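Local coordinates for arginase superfamily protein (Trypanosoma cruzi, PDB 2A0M), which probably acts as a manganese-dependent ureohydrolase of the arginase family, hydrolysing a carbon-nitrogen bond of a guanidino or related substrate, at residues 39-44 and 92-97; 44-49 and 160-165; 120-125 and 164-169. All coordinates share one frame; numbering follows the deposited sequence.

Contact 1: 39-44 and 92-97; sequences YDEGCV and STLEEA
Leu94 and Ala97, on the first turn of helix 94-110, pack against Tyr39 and the start of helix 41-45. Both segments follow neighbouring parallel strands, 83-88 and 32-37, of the arginase alpha/beta fold and run into a helix, so the contact joins two helix N-termini beyond the C-terminal ends of these strands.

Just before the helix stands Thr93, the N-cap: its OG1 accepts from Glu96 N at 3.2 Å, a bond suited to a short hydroxyl side chain. Leu94 comes next and buries the most surface here. With CG anti to the backbone N (chi1 -169°), its two methyls part to meet Tyr39 and Gly42. CD1 meets Tyr39 CB at 3.7 Å, while CD2 lies 3.7 Å from Gly42 N. The amide of Leu94 belongs to the first turn and cannot find an acceptor within its own helix; Leu94 N donates instead to a water oxygen at 2.9 Å. That water donates in turn to Glu41 OE1, 2.7 Å away, linking a carboxylate to the helix N-terminus, whose dipole would be expected to welcome negative charge. The extended Glu41 side chain carries its other oxygen, OE2, to a salt bridge with Arg45, which also pairs with Glu95.

Three residues on, Ala97 is small enough to let the phenol ring lie close by. The tyrosine hydroxyl is engaged beyond the two segments, with Ile89 O and Ala91 N. Over one ring face sits Ala97 CB, in a CH-pi contact 4.0 Å from the centroid and 15° off the normal, displaced toward the rim where CE2 and CZ of Tyr39 lie.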
loop_
_atom_site.group_PDB
_atom_site.type_symbol
_atom_site.label_atom_id
_atom_site.label_comp_id
_atom_site.label_asym_id
_atom_site.label_seq_id
_atom_site.Cartn_x
_atom_site.Cartn_y
_atom_site.Cartn_z
ATOM N N TYR A 39 -13.855 -2.261 2.377
ATOM C CA TYR A 39 -14.810 -1.324 1.782
ATOM C C TYR A 39 -14.408 -1.022 0.321
ATOM O O TYR A 39 -13.218 -0.803 0.040
ATOM C CB TYR A 39 -14.858 -0.023 2.610
ATOM C CG TYR A 39 -15.211 -0.271 4.062
ATOM C CD1 TYR A 39 -16.541 -0.361 4.469
ATOM C CD2 TYR A 39 -14.224 -0.448 5.019
ATOM C CE1 TYR A 39 -16.867 -0.633 5.793
ATOM C CE2 TYR A 39 -14.527 -0.736 6.343
ATOM C CZ TYR A 39 -15.864 -0.808 6.732
ATOM O OH TYR A 39 -16.174 -1.111 8.035
ATOM N N ASP A 40 -15.390 -0.995 -0.596
ATOM C CA ASP A 40 -15.141 -0.684 -2.010
ATOM C C ASP A 40 -16.108 0.350 -2.602
ATOM O O ASP A 40 -16.130 0.568 -3.814
ATOM C CB ASP A 40 -15.143 -1.962 -2.876
ATOM C CG ASP A 40 -16.446 -2.747 -2.796
ATOM O OD1 ASP A 40 -17.492 -2.203 -2.354
ATOM O OD2 ASP A 40 -16.419 -3.939 -3.153
ATOM N N GLU A 41 -16.872 1.009 -1.739
ATOM C CA GLU A 41 -17.768 2.071 -2.201
ATOM C C GLU A 41 -16.953 3.195 -2.880
ATOM O O GLU A 41 -17.380 3.790 -3.878
ATOM C CB GLU A 41 -18.606 2.603 -1.030
ATOM C CG GLU A 41 -19.385 3.846 -1.391
ATOM C CD GLU A 41 -20.374 4.272 -0.332
ATOM O OE1 GLU A 41 -20.381 3.698 0.788
ATOM O OE2 GLU A 41 -21.153 5.196 -0.632
ATOM N N GLY A 42 -15.760 3.474 -2.349
ATOM C CA GLY A 42 -14.869 4.414 -3.015
ATOM C C GLY A 42 -14.586 4.025 -4.457
ATOM O O GLY A 42 -14.497 4.892 -5.333
ATOM N N CYS A 43 -14.421 2.723 -4.718
ATOM C CA CYS A 43 -14.184 2.230 -6.089
ATOM C C CYS A 43 -15.374 2.494 -6.988
ATOM O O CYS A 43 -15.213 3.018 -8.095
ATOM C CB CYS A 43 -13.896 0.738 -6.116
ATOM S SG CYS A 43 -12.486 0.257 -5.094
ATOM N N VAL A 44 -16.555 2.108 -6.514
ATOM C CA VAL A 44 -17.782 2.267 -7.301
ATOM C C VAL A 44 -18.054 3.758 -7.602
ATOM O O VAL A 44 -18.533 4.101 -8.702
ATOM C CB VAL A 44 -18.990 1.601 -6.594
ATOM C CG1 VAL A 44 -20.304 1.946 -7.301
ATOM C CG2 VAL A 44 -18.808 0.082 -6.566
ATOM N N SER A 92 -20.479 1.898 9.777
ATOM C CA SER A 92 -21.747 1.904 9.045
ATOM C C SER A 92 -21.764 2.865 7.854
ATOM O O SER A 92 -22.687 2.820 7.034
ATOM C CB SER A 92 -22.915 2.196 10.013
ATOM O OG SER A 92 -22.722 3.424 10.705
ATOM N N THR A 93 -20.760 3.739 7.753
ATOM C CA THR A 93 -20.560 4.538 6.544
ATOM C C THR A 93 -19.094 4.547 6.153
ATOM O O THR A 93 -18.224 4.354 7.004
ATOM C CB THR A 93 -20.981 6.022 6.710
ATOM O OG1 THR A 93 -20.194 6.651 7.730
ATOM C CG2 THR A 93 -22.459 6.155 7.041
ATOM N N LEU A 94 -18.832 4.832 4.884
ATOM C CA LEU A 94 -17.452 4.922 4.391
ATOM C C LEU A 94 -16.666 6.022 5.132
ATOM O O LEU A 94 -15.481 5.873 5.443
ATOM C CB LEU A 94 -17.439 5.150 2.878
ATOM C CG LEU A 94 -16.074 5.002 2.194
ATOM C CD1 LEU A 94 -15.622 3.541 2.242
ATOM C CD2 LEU A 94 -16.091 5.506 0.748
ATOM N N GLU A 95 -17.322 7.128 5.456
ATOM C CA GLU A 95 -16.617 8.229 6.097
ATOM C C GLU A 95 -16.218 7.911 7.536
ATOM O O GLU A 95 -15.084 8.232 7.943
ATOM C CB GLU A 95 -17.441 9.512 6.007
ATOM C CG GLU A 95 -17.572 10.032 4.566
ATOM C CD GLU A 95 -18.587 9.264 3.701
ATOM O OE1 GLU A 95 -19.451 8.527 4.255
ATOM O OE2 GLU A 95 -18.507 9.415 2.455
ATOM N N GLU A 96 -17.110 7.278 8.307
ATOM C CA GLU A 96 -16.748 6.809 9.655
ATOM C C GLU A 96 -15.637 5.748 9.577
ATOM O O GLU A 96 -14.751 5.718 10.433
ATOM C CB GLU A 96 -17.924 6.196 10.425
ATOM C CG GLU A 96 -17.543 5.856 11.885
ATOM C CD GLU A 96 -18.603 5.046 12.655
ATOM O OE1 GLU A 96 -19.391 4.298 12.021
ATOM O OE2 GLU A 96 -18.617 5.147 13.916
ATOM N N ALA A 97 -15.738 4.874 8.579
ATOM C CA ALA A 97 -14.690 3.877 8.287
ATOM C C ALA A 97 -13.320 4.555 8.092
ATOM O O ALA A 97 -12.324 4.133 8.685
ATOM C CB ALA A 97 -15.064 3.041 7.057
HETATM O O HOH W 1 -21.106 5.092 3.033
#

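Contact 2: 44-49 and 160-165; sequences VRNGGR and VHSGTP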
loop_
_atom_site.group_PDB
_atom_site.type_symbol
_atom_site.label_atom_id
_atom_site.label_comp_id
_atom_site.label_asym_id
_atom_site.label_seq_id
_atom_site.Cartn_x
_atom_site.Cartn_y
_atom_site.Cartn_z
ATOM N N VAL A 44 -16.555 2.108 -6.514
ATOM C CA VAL A 44 -17.782 2.267 -7.301
ATOM C C VAL A 44 -18.054 3.758 -7.602
ATOM O O VAL A 44 -18.533 4.101 -8.702
ATOM C CB VAL A 44 -18.990 1.601 -6.594
ATOM C CG1 VAL A 44 -20.304 1.946 -7.301
ATOM C CG2 VAL A 44 -18.808 0.082 -6.566
ATOM N N ARG A 45 -17.743 4.629 -6.638
ATOM C CA ARG A 45 -17.871 6.096 -6.826
ATOM C C ARG A 45 -16.927 6.625 -7.911
ATOM O O ARG A 45 -17.232 7.610 -8.583
ATOM C CB ARG A 45 -17.570 6.844 -5.533
ATOM C CG ARG A 45 -18.579 6.689 -4.407
ATOM C CD ARG A 45 -18.149 7.530 -3.212
ATOM N NE ARG A 45 -18.965 7.333 -2.011
ATOM C CZ ARG A 45 -18.688 7.867 -0.817
ATOM N NH1 ARG A 45 -17.614 8.638 -0.645
ATOM N NH2 ARG A 45 -19.476 7.632 0.228
ATOM N N ASN A 46 -15.775 5.967 -8.058
ATOM C CA ASN A 46 -14.762 6.322 -9.052
ATOM C C ASN A 46 -14.985 5.605 -10.390
ATOM O O ASN A 46 -14.078 5.533 -11.222
ATOM C CB ASN A 46 -13.374 5.968 -8.484
ATOM C CG ASN A 46 -12.218 6.571 -9.287
ATOM O OD1 ASN A 46 -12.356 7.616 -9.928
ATOM N ND2 ASN A 46 -11.056 5.911 -9.233
ATOM N N GLY A 47 -16.197 5.088 -10.604
ATOM C CA GLY A 47 -16.550 4.396 -11.849
ATOM C C GLY A 47 -15.973 2.998 -12.051
ATOM O O GLY A 47 -15.975 2.484 -13.174
ATOM N N GLY A 48 -15.489 2.375 -10.975
ATOM C CA GLY A 48 -14.838 1.058 -11.045
ATOM C C GLY A 48 -15.760 -0.137 -10.828
ATOM O O GLY A 48 -16.986 0.021 -10.693
ATOM N N ARG A 49 -15.160 -1.328 -10.813
ATOM C CA ARG A 49 -15.887 -2.576 -10.586
ATOM C C ARG A 49 -15.838 -2.911 -9.113
ATOM O O ARG A 49 -14.764 -2.898 -8.505
ATOM C CB ARG A 49 -15.284 -3.729 -11.410
ATOM C CG ARG A 49 -15.239 -3.433 -12.930
ATOM C CD ARG A 49 -14.887 -4.642 -13.774
ATOM N NE ARG A 49 -13.483 -5.004 -13.617
ATOM C CZ ARG A 49 -12.894 -6.037 -14.213
ATOM N NH1 ARG A 49 -13.564 -6.861 -15.013
ATOM N NH2 ARG A 49 -11.617 -6.251 -13.984
ATOM N N VAL A 160 -15.563 11.859 -1.625
ATOM C CA VAL A 160 -14.244 11.344 -1.998
ATOM C C VAL A 160 -14.418 9.963 -2.622
ATOM O O VAL A 160 -15.471 9.328 -2.468
ATOM C CB VAL A 160 -13.274 11.286 -0.783
ATOM C CG1 VAL A 160 -13.080 12.673 -0.190
ATOM C CG2 VAL A 160 -13.749 10.290 0.293
ATOM N N HIS A 161 -13.399 9.514 -3.350
ATOM C CA HIS A 161 -13.442 8.198 -3.990
ATOM C C HIS A 161 -12.029 7.628 -4.184
ATOM O O HIS A 161 -11.042 8.248 -3.771
ATOM C CB HIS A 161 -14.229 8.263 -5.310
ATOM C CG HIS A 161 -13.699 9.256 -6.301
ATOM N ND1 HIS A 161 -12.646 8.982 -7.150
ATOM C CD2 HIS A 161 -14.120 10.504 -6.623
ATOM C CE1 HIS A 161 -12.418 10.027 -7.927
ATOM N NE2 HIS A 161 -13.303 10.965 -7.629
ATOM N N SER A 162 -11.940 6.438 -4.783
ATOM C CA SER A 162 -10.648 5.738 -4.884
ATOM C C SER A 162 -9.621 6.507 -5.736
ATOM O O SER A 162 -8.425 6.213 -5.672
ATOM C CB SER A 162 -10.833 4.289 -5.389
ATOM O OG SER A 162 -11.248 4.221 -6.749
ATOM N N GLY A 163 -10.084 7.496 -6.509
ATOM C CA GLY A 163 -9.207 8.358 -7.317
ATOM C C GLY A 163 -8.818 9.721 -6.743
ATOM O O GLY A 163 -8.067 10.448 -7.376
ATOM N N THR A 164 -9.290 10.055 -5.548
ATOM C CA THR A 164 -8.968 11.353 -4.914
ATOM C C THR A 164 -7.922 11.372 -3.769
ATOM O O THR A 164 -7.552 12.462 -3.294
ATOM C CB THR A 164 -10.258 11.990 -4.344
ATOM O OG1 THR A 164 -10.740 11.205 -3.244
ATOM C CG2 THR A 164 -11.360 12.013 -5.390
ATOM N N PRO A 165 -7.424 10.200 -3.303
ATOM C CA PRO A 165 -6.722 10.289 -2.008
ATOM C C PRO A 165 -5.459 11.159 -1.943
ATOM O O PRO A 165 -5.148 11.690 -0.874
ATOM C CB PRO A 165 -6.366 8.816 -1.696
ATOM C CG PRO A 165 -6.332 8.146 -3.052
ATOM C CD PRO A 165 -7.458 8.812 -3.806
#
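The imidazole of His161 and the carboxamide of Asn46 meet with their planes 24° apart, although the two side chains cross at about a right angle. Asn46 OD1 approaches the ring obliquely, 3.1 Å from His161 CE1, while Thr164 CG2 covers one ring face near the rim. Around the ring, ND1 accepts from Gly163 N and NE2 donates a hydrogen bond to Pro153 O. The third flat group, the guanidinium of Arg45, has Val160 O at its edge: NH1 donates to it at 2.9 Å, almost in the guanidinium plane and nearly straight at 163°.

Arginine suits this position because its chain, extended from CG to NE, reaches across to the loop while its CB packs 3.6 Å from His161 CB. Its NH2 is already held by carboxylates, so one cation serves both these and a main-chain carbonyl.

Helix 41-45 ends here in a Schellman motif. Gly47, with positive phi, is its C-prime residue; Gly47 N hydrogen-bonds to Val44 O, and Gly48 N reaches back to Cys43 O. Asn46, the first residue to leave helical angles, turns its CG anti to the backbone N (chi1 -167°), which brings the amide over the type I turn of 161-164. There ND2 donates to Ser162 OG at 3.0 Å, the hydroxyl lying somewhat out of the amide plane. Gly163, without a side chain, lets the amide settle close to the turn, and Thr164 N closes that turn on His161 O.

Since Asn46 ND2 donates a hydrogen bond to Ser162 OG while OD1 is hydrogen-bonded to Arg152, the two ends of the amide are chemically distinguished and its flip is settled, tying the helix end to the loop beside the metal site.

Contact 3: 120-125 and 164-169; sequences GGNDQS and TPFRQL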
loop_
_atom_site.group_PDB
_atom_site.type_symbol
_atom_site.label_atom_id
_atom_site.label_comp_id
_atom_site.label_asym_id
_atom_site.label_seq_id
_atom_site.Cartn_x
_atom_site.Cartn_y
_atom_site.Cartn_z
ATOM N N GLY A 120 -9.662 -3.662 -0.068
ATOM C CA GLY A 120 -10.260 -2.340 0.051
ATOM C C GLY A 120 -9.831 -1.394 -1.058
ATOM O O GLY A 120 -8.764 -1.532 -1.681
ATOM N N GLY A 121 -10.676 -0.401 -1.284
ATOM C CA GLY A 121 -10.382 0.650 -2.211
ATOM C C GLY A 121 -9.250 1.593 -1.815
ATOM O O GLY A 121 -8.901 1.790 -0.637
ATOM N N ASN A 122 -8.705 2.208 -2.845
ATOM C CA ASN A 122 -7.586 3.128 -2.725
ATOM C C ASN A 122 -7.920 4.393 -1.940
ATOM O O ASN A 122 -7.013 5.106 -1.504
ATOM C CB ASN A 122 -7.078 3.456 -4.120
ATOM C CG ASN A 122 -5.721 4.088 -4.125
ATOM O OD1 ASN A 122 -4.808 3.639 -3.428
ATOM N ND2 ASN A 122 -5.577 5.173 -4.895
ATOM N N ASP A 123 -9.214 4.646 -1.686
ATOM C CA ASP A 123 -9.605 5.738 -0.790
ATOM C C ASP A 123 -9.039 5.616 0.638
ATOM O O ASP A 123 -8.950 6.600 1.339
ATOM C CB ASP A 123 -11.138 5.893 -0.726
ATOM C CG ASP A 123 -11.857 4.560 -0.483
ATOM O OD1 ASP A 123 -11.899 3.750 -1.452
ATOM O OD2 ASP A 123 -12.341 4.326 0.647
ATOM N N GLN A 124 -8.645 4.412 1.054
ATOM C CA GLN A 124 -8.042 4.209 2.367
ATOM C C GLN A 124 -6.748 5.025 2.537
ATOM O O GLN A 124 -6.347 5.328 3.659
ATOM C CB GLN A 124 -7.753 2.711 2.618
ATOM C CG GLN A 124 -6.644 2.093 1.759
ATOM C CD GLN A 124 -6.457 0.599 1.949
ATOM O OE1 GLN A 124 -7.266 -0.093 2.592
ATOM N NE2 GLN A 124 -5.404 0.080 1.356
ATOM N N SER A 125 -6.099 5.371 1.426
ATOM C CA SER A 125 -4.785 5.990 1.481
ATOM C C SER A 125 -4.835 7.428 2.048
ATOM O O SER A 125 -3.838 7.910 2.572
ATOM C CB SER A 125 -4.117 5.922 0.104
ATOM O OG SER A 125 -3.973 4.558 -0.300
ATOM N N THR A 164 -9.290 10.055 -5.548
ATOM C CA THR A 164 -8.968 11.353 -4.914
ATOM C C THR A 164 -7.922 11.372 -3.769
ATOM O O THR A 164 -7.552 12.462 -3.294
ATOM C CB THR A 164 -10.258 11.990 -4.344
ATOM O OG1 THR A 164 -10.740 11.205 -3.244
ATOM C CG2 THR A 164 -11.360 12.013 -5.390
ATOM N N PRO A 165 -7.424 10.200 -3.303
ATOM C CA PRO A 165 -6.722 10.289 -2.008
ATOM C C PRO A 165 -5.459 11.159 -1.943
ATOM O O PRO A 165 -5.148 11.690 -0.874
ATOM C CB PRO A 165 -6.366 8.816 -1.696
ATOM C CG PRO A 165 -6.332 8.146 -3.052
ATOM C CD PRO A 165 -7.458 8.812 -3.806
ATOM N N PHE A 166 -4.721 11.284 -3.044
ATOM C CA PHE A 166 -3.466 12.050 -3.026
ATOM C C PHE A 166 -3.696 13.521 -3.414
ATOM O O PHE A 166 -2.820 14.357 -3.197
ATOM C CB PHE A 166 -2.377 11.332 -3.857
ATOM C CG PHE A 166 -2.083 9.941 -3.332
ATOM C CD1 PHE A 166 -1.301 9.771 -2.206
ATOM C CD2 PHE A 166 -2.679 8.826 -3.883
ATOM C CE1 PHE A 166 -1.067 8.507 -1.660
ATOM C CE2 PHE A 166 -2.443 7.546 -3.337
ATOM C CZ PHE A 166 -1.619 7.408 -2.231
ATOM N N ARG A 167 -4.876 13.841 -3.946
ATOM C CA ARG A 167 -5.282 15.255 -4.044
ATOM C C ARG A 167 -5.511 15.777 -2.620
ATOM O O ARG A 167 -5.033 16.842 -2.258
ATOM C CB ARG A 167 -6.560 15.431 -4.868
ATOM C CG ARG A 167 -6.932 16.910 -5.108
ATOM C CD ARG A 167 -8.039 17.096 -6.160
ATOM N NE ARG A 167 -7.973 18.435 -6.777
ATOM C CZ ARG A 167 -7.734 18.702 -8.066
ATOM N NH1 ARG A 167 -7.541 17.730 -8.965
ATOM N NH2 ARG A 167 -7.706 19.975 -8.473
ATOM N N GLN A 168 -6.235 14.989 -1.827
ATOM C CA GLN A 168 -6.467 15.315 -0.419
ATOM C C GLN A 168 -5.147 15.537 0.328
ATOM O O GLN A 168 -5.023 16.514 1.065
ATOM C CB GLN A 168 -7.290 14.230 0.276
ATOM C CG GLN A 168 -8.690 14.033 -0.313
ATOM C CD GLN A 168 -9.394 12.818 0.244
ATOM O OE1 GLN A 168 -9.595 11.807 -0.465
ATOM N NE2 GLN A 168 -9.786 12.902 1.512
ATOM N N LEU A 169 -4.165 14.655 0.132
ATOM C CA LEU A 169 -2.885 14.793 0.853
ATOM C C LEU A 169 -2.070 16.004 0.368
ATOM O O LEU A 169 -1.468 16.719 1.163
ATOM C CB LEU A 169 -2.085 13.486 0.800
ATOM C CG LEU A 169 -2.785 12.257 1.442
ATOM C CD1 LEU A 169 -1.895 11.007 1.343
ATOM C CD2 LEU A 169 -3.270 12.474 2.916
#
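Phe166 directs its ring at Ser125 because its CG stands anti to its own carbonyl carbon (chi1 -59°), which lays the far end of the ring, CZ, 3.7 Å from Ser125 CB. Asn122 takes the other course: its CG trans to the main-chain nitrogen (chi1 -165°) swings the amide round until ND2 comes 3.6 Å from Pro165 CG, the two side chains crossing nearly at right angles. The same nitrogen lies at the edge of the Phe166 ring, 4.2 Å from CE2.

Proline fits the first turn of helix 165-170, where no backbone donor is called for, and its ring wedges against the 3-10 turn of 122-124. Pro165 CG sits 3.5 Å from Asn122 O, a carbonyl already hydrogen-bonded to Ser125 N. Pro165 CB meets Ser125 CB at 4.1 Å.

This turn links strand 114-119 to helix 125-135 in the arginase fold and carries a metal-site residue: Asn122 is part of the first manganese site, although no metal is bound in this model, and it stands where arginases commonly have a histidine. Close to it are Asp150 and Asp236 of the same site. The amide is fixed by its polar neighbours, ND2 hydrogen-bonding to Ser162 O and OD1 to Ser280 OG. The ring of Pro165 and the edge of Phe166 then pack beside an amide whose orientation these bonds define.

Ser125 is small enough to admit both Pro165 and Phe166 to its CB, and its OG has hydrogen bonds with Asp278 and Ser234. Helix 165-170 makes a further approach one turn after Pro165, where Leu169 CD1 rests 3.9 Å from Ser125 O.

In the fold
The three contacts cluster beyond the C-terminal ends of the parallel strands. The centres of contacts 1 and 2 are about 10 Å apart, those of contacts 1 and 3 about 11 Å, and those of contacts 2 and 3 about 9 Å. Contacts 1 and 2 share Val44 and helix 41-45, and their segments interleave along the chain; contact 1 closes before contact 3 opens, while contacts 2 and 3 are joined through Thr164 and Pro165 on the approach to helix 165-170. A probable hydrogen bond between Tyr39 O and Gly121 N bridges contacts 1 and 3. Loops distant in sequence thus gather on the side of the fold that carries the manganese site.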